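Local coordinates for sporulation-control protein spo0M (Bacillus subtilis, PDB 5CL2) that controls the expression of the sporulation gene spo0A and is required for cells to pass morphological stage 0 of sporulation, at residues 189-201 against 222-234. Numbering follows the deposited sequence.
Sequences FLLDEDGLEIIFE and QLVRVRFSQSELE
The guanidinium of Arg227 meets the carboxylate of Asp192 edge to edge, the two planes only 24° apart, while the backbone N of Leu196 lies over one of its faces. Arg225 presents its guanidinium edge to Glu197 and takes Ile199 CD1 over a face; the Phe228 ring has Leu196 O at its edge, and the Phe200 ring has Ile198 CG2 over one face and Val224 O at its edge. Apart from Asp192, in the turn that leads into strand 195-201, these groups belong to an antiparallel strand pair, 195-201 with 224-229, the latter outermost in a five-stranded sheet in this chain. Hydrogen-bonded pairs Leu196-Phe228, Ile198-Val226 and Phe200-Val224 hold it, Ile198 N reaching Val226 O at 2.9 Å.

The two faces differ in chemistry. On the face of Leu196, Ile198 and Phe200, apolar residues suit cover by helices: Phe228 CE1 lies 4.0 Å from Ile198 CD1 and packs against Leu239, Val242 and Ile246 of helix 236-248. Leu233, on the turn of helix after the strand, presses CD1 to within 3.5 Å of Leu196 CB, a tight fit.

The other face carries the charges, near the second subunit. Arg225, CG anti to its own N (chi1 -158°) and extended to NE, runs beside Ile199 and gives NE to Glu197 OE2 at 2.6 Å, from above the carboxylate plane. Arg227 is long enough to cross strand 195-201 to the turn beyond, where its two terminal nitrogens grip Asp192 end-on, NH1 to OD2 at 2.9 Å. Aspartate suits this turn because its short side chain also closes an Asx turn; an asparagine here would probably leave Arg227 NH1 without its carboxylate oxygen and the pair without its negative charge. Asp192 OD1 takes two donors: Arg227 NH2 at 2.6 Å through its syn lone pair, and Asp194 N at 3.2 Å on the anti side, tilted from the carboxylate plane.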
# COMPACT_ATOMS: atom_id res chain seq x y z
N PHE A 189 -6.78 -4.60 -11.69
CA PHE A 189 -6.94 -3.16 -11.70
C PHE A 189 -6.42 -2.54 -10.41
O PHE A 189 -6.82 -2.94 -9.31
CB PHE A 189 -8.41 -2.79 -11.85
CG PHE A 189 -9.02 -3.36 -13.07
CD1 PHE A 189 -8.86 -2.74 -14.28
CD2 PHE A 189 -9.74 -4.52 -13.00
CE1 PHE A 189 -9.42 -3.26 -15.40
CE2 PHE A 189 -10.30 -5.05 -14.13
CZ PHE A 189 -10.13 -4.41 -15.34
N LEU A 190 -5.53 -1.57 -10.54
CA LEU A 190 -5.11 -0.75 -9.42
C LEU A 190 -5.63 0.67 -9.64
O LEU A 190 -5.09 1.43 -10.45
CB LEU A 190 -3.59 -0.76 -9.29
CG LEU A 190 -2.96 -2.15 -9.36
CD1 LEU A 190 -1.44 -2.06 -9.45
CD2 LEU A 190 -3.37 -2.94 -8.13
N LEU A 191 -6.68 1.01 -8.91
CA LEU A 191 -7.39 2.25 -9.11
C LEU A 191 -6.84 3.32 -8.20
O LEU A 191 -6.67 3.09 -7.01
CB LEU A 191 -8.88 2.04 -8.85
CG LEU A 191 -9.74 3.27 -9.02
CD1 LEU A 191 -9.74 3.67 -10.47
CD2 LEU A 191 -11.14 2.96 -8.54
N ASP A 192 -6.55 4.48 -8.77
CA ASP A 192 -6.19 5.65 -7.99
C ASP A 192 -7.01 6.84 -8.48
O ASP A 192 -7.92 6.67 -9.32
CB ASP A 192 -4.68 5.91 -8.04
CG ASP A 192 -4.14 6.07 -9.47
OD1 ASP A 192 -4.19 7.20 -10.00
OD2 ASP A 192 -3.67 5.06 -10.05
N GLU A 193 -6.74 8.01 -7.92
CA GLU A 193 -7.54 9.21 -8.17
C GLU A 193 -7.39 9.78 -9.59
O GLU A 193 -8.32 10.36 -10.15
CB GLU A 193 -7.17 10.30 -7.15
CG GLU A 193 -7.39 9.93 -5.67
CD GLU A 193 -8.83 10.08 -5.21
OE1 GLU A 193 -9.69 10.37 -6.07
OE2 GLU A 193 -9.10 9.94 -3.99
N ASP A 194 -6.20 9.64 -10.17
CA ASP A 194 -5.93 10.26 -11.47
C ASP A 194 -6.01 9.32 -12.66
O ASP A 194 -5.86 9.74 -13.80
CB ASP A 194 -4.55 10.92 -11.46
CG ASP A 194 -4.44 11.92 -10.34
OD1 ASP A 194 -5.13 12.96 -10.42
OD2 ASP A 194 -3.67 11.65 -9.38
N GLY A 195 -6.29 8.06 -12.39
CA GLY A 195 -6.32 7.07 -13.44
C GLY A 195 -6.29 5.66 -12.90
O GLY A 195 -6.67 5.39 -11.75
N LEU A 196 -5.84 4.75 -13.74
CA LEU A 196 -5.97 3.34 -13.45
C LEU A 196 -4.79 2.57 -14.02
O LEU A 196 -4.38 2.81 -15.16
CB LEU A 196 -7.29 2.85 -14.01
CG LEU A 196 -7.76 1.44 -13.78
CD1 LEU A 196 -9.26 1.43 -13.72
CD2 LEU A 196 -7.28 0.63 -14.94
N GLU A 197 -4.24 1.64 -13.25
CA GLU A 197 -3.18 0.76 -13.76
C GLU A 197 -3.68 -0.67 -13.99
O GLU A 197 -4.37 -1.23 -13.14
CB GLU A 197 -2.00 0.77 -12.79
CG GLU A 197 -0.79 0.02 -13.23
CD GLU A 197 0.45 0.50 -12.51
OE1 GLU A 197 0.35 1.55 -11.85
OE2 GLU A 197 1.52 -0.13 -12.61
N ILE A 198 -3.34 -1.25 -15.13
CA ILE A 198 -3.75 -2.63 -15.44
C ILE A 198 -2.56 -3.56 -15.53
O ILE A 198 -1.56 -3.25 -16.18
CB ILE A 198 -4.53 -2.73 -16.75
CG1 ILE A 198 -5.63 -1.70 -16.78
CG2 ILE A 198 -5.14 -4.11 -16.89
CD1 ILE A 198 -6.64 -1.96 -17.83
N ILE A 199 -2.66 -4.68 -14.83
CA ILE A 199 -1.67 -5.74 -14.93
C ILE A 199 -2.28 -6.86 -15.77
O ILE A 199 -3.41 -7.28 -15.53
CB ILE A 199 -1.23 -6.23 -13.55
CG1 ILE A 199 -0.60 -5.08 -12.77
CG2 ILE A 199 -0.29 -7.41 -13.67
CD1 ILE A 199 -0.34 -5.41 -11.32
N PHE A 200 -1.54 -7.28 -16.78
CA PHE A 200 -1.99 -8.29 -17.74
C PHE A 200 -1.19 -9.55 -17.53
O PHE A 200 0.02 -9.49 -17.32
CB PHE A 200 -1.80 -7.81 -19.18
CG PHE A 200 -2.63 -6.61 -19.55
CD1 PHE A 200 -2.24 -5.34 -19.14
CD2 PHE A 200 -3.76 -6.74 -20.32
CE1 PHE A 200 -2.98 -4.23 -19.49
CE2 PHE A 200 -4.51 -5.63 -20.67
CZ PHE A 200 -4.12 -4.37 -20.25
N GLU A 201 -1.85 -10.68 -17.59
CA GLU A 201 -1.14 -11.94 -17.57
C GLU A 201 -2.00 -12.94 -18.37
O GLU A 201 -3.19 -12.69 -18.57
CB GLU A 201 -0.85 -12.32 -16.11
CG GLU A 201 -0.09 -13.60 -15.83
CD GLU A 201 1.34 -13.63 -16.30
OE1 GLU A 201 2.21 -12.95 -15.74
OE2 GLU A 201 1.59 -14.42 -17.22
N GLN A 222 7.91 -12.56 -17.52
CA GLN A 222 7.66 -11.14 -17.44
C GLN A 222 6.18 -10.84 -17.52
O GLN A 222 5.35 -11.68 -17.87
CB GLN A 222 8.41 -10.40 -18.54
CG GLN A 222 9.86 -10.14 -18.17
CD GLN A 222 10.58 -9.27 -19.19
OE1 GLN A 222 9.94 -8.59 -19.99
NE2 GLN A 222 11.91 -9.31 -19.16
N LEU A 223 5.88 -9.61 -17.15
CA LEU A 223 4.55 -9.21 -16.76
C LEU A 223 4.23 -7.90 -17.47
O LEU A 223 5.08 -7.01 -17.51
CB LEU A 223 4.47 -9.07 -15.24
CG LEU A 223 3.21 -8.65 -14.54
CD1 LEU A 223 3.24 -9.28 -13.18
CD2 LEU A 223 3.21 -7.15 -14.44
N VAL A 224 3.05 -7.79 -18.05
CA VAL A 224 2.68 -6.54 -18.71
C VAL A 224 1.98 -5.59 -17.74
O VAL A 224 0.95 -5.93 -17.15
CB VAL A 224 1.79 -6.79 -19.92
CG1 VAL A 224 1.33 -5.48 -20.51
CG2 VAL A 224 2.59 -7.58 -20.94
N ARG A 225 2.55 -4.41 -17.56
CA ARG A 225 2.00 -3.46 -16.61
C ARG A 225 1.84 -2.08 -17.23
O ARG A 225 2.82 -1.42 -17.51
CB ARG A 225 2.90 -3.41 -15.37
CG ARG A 225 2.19 -2.90 -14.14
CD ARG A 225 2.93 -3.26 -12.86
NE ARG A 225 2.51 -2.37 -11.78
CZ ARG A 225 2.84 -2.54 -10.50
NH1 ARG A 225 3.58 -3.57 -10.12
NH2 ARG A 225 2.41 -1.67 -9.59
N VAL A 226 0.60 -1.62 -17.38
CA VAL A 226 0.34 -0.39 -18.13
C VAL A 226 -0.57 0.61 -17.41
O VAL A 226 -1.67 0.25 -16.98
CB VAL A 226 -0.29 -0.72 -19.51
CG1 VAL A 226 -0.77 0.56 -20.20
CG2 VAL A 226 0.71 -1.50 -20.40
N ARG A 227 -0.14 1.87 -17.33
CA ARG A 227 -0.99 2.90 -16.75
C ARG A 227 -1.82 3.64 -17.80
O ARG A 227 -1.30 4.04 -18.84
CB ARG A 227 -0.16 3.91 -15.96
CG ARG A 227 -0.93 5.19 -15.68
CD ARG A 227 -0.35 5.99 -14.55
NE ARG A 227 -1.40 6.79 -13.93
CZ ARG A 227 -2.06 6.41 -12.84
NH1 ARG A 227 -1.75 5.27 -12.24
NH2 ARG A 227 -3.02 7.18 -12.35
N PHE A 228 -3.11 3.77 -17.54
CA PHE A 228 -4.05 4.59 -18.30
C PHE A 228 -4.47 5.79 -17.47
O PHE A 228 -4.65 5.69 -16.24
CB PHE A 228 -5.32 3.80 -18.65
CG PHE A 228 -5.09 2.61 -19.56
CD1 PHE A 228 -4.43 1.48 -19.09
CD2 PHE A 228 -5.59 2.61 -20.85
CE1 PHE A 228 -4.23 0.39 -19.93
CE2 PHE A 228 -5.40 1.52 -21.68
CZ PHE A 228 -4.72 0.41 -21.22
N SER A 229 -4.68 6.93 -18.12
CA SER A 229 -5.17 8.10 -17.41
C SER A 229 -6.67 8.17 -17.51
O SER A 229 -7.27 7.38 -18.24
CB SER A 229 -4.59 9.38 -17.98
OG SER A 229 -5.32 9.73 -19.15
N GLN A 230 -7.26 9.14 -16.84
CA GLN A 230 -8.70 9.35 -16.88
C GLN A 230 -9.24 9.57 -18.30
O GLN A 230 -10.27 9.00 -18.68
CB GLN A 230 -9.08 10.54 -16.00
CG GLN A 230 -10.54 10.94 -16.08
CD GLN A 230 -10.95 11.93 -14.98
OE1 GLN A 230 -10.10 12.56 -14.35
NE2 GLN A 230 -12.25 12.05 -14.75
N SER A 231 -8.55 10.41 -19.08
CA SER A 231 -9.01 10.74 -20.44
C SER A 231 -9.09 9.48 -21.30
O SER A 231 -10.09 9.25 -21.98
CB SER A 231 -8.06 11.75 -21.12
OG SER A 231 -7.75 12.85 -20.29
N GLU A 232 -8.03 8.68 -21.26
CA GLU A 232 -7.98 7.45 -22.02
C GLU A 232 -9.11 6.51 -21.59
O GLU A 232 -9.78 5.90 -22.44
CB GLU A 232 -6.61 6.79 -21.87
CG GLU A 232 -5.43 7.75 -22.01
CD GLU A 232 -4.08 7.07 -21.94
OE1 GLU A 232 -3.38 7.24 -20.91
OE2 GLU A 232 -3.71 6.36 -22.90
N LEU A 233 -9.33 6.39 -20.28
CA LEU A 233 -10.33 5.46 -19.77
C LEU A 233 -11.73 5.89 -20.16
O LEU A 233 -12.61 5.04 -20.34
CB LEU A 233 -10.22 5.34 -18.25
CG LEU A 233 -8.96 4.63 -17.76
CD1 LEU A 233 -8.59 5.08 -16.37
CD2 LEU A 233 -9.15 3.12 -17.82
N GLU A 234 -11.95 7.19 -20.29
CA GLU A 234 -13.30 7.66 -20.61
C GLU A 234 -13.60 7.77 -22.11
O GLU A 234 -14.73 8.09 -22.49
CB GLU A 234 -13.57 8.97 -19.86
CG GLU A 234 -13.40 8.78 -18.35
CD GLU A 234 -14.02 9.89 -17.49
OE1 GLU A 234 -13.43 10.99 -17.41
OE2 GLU A 234 -15.08 9.63 -16.88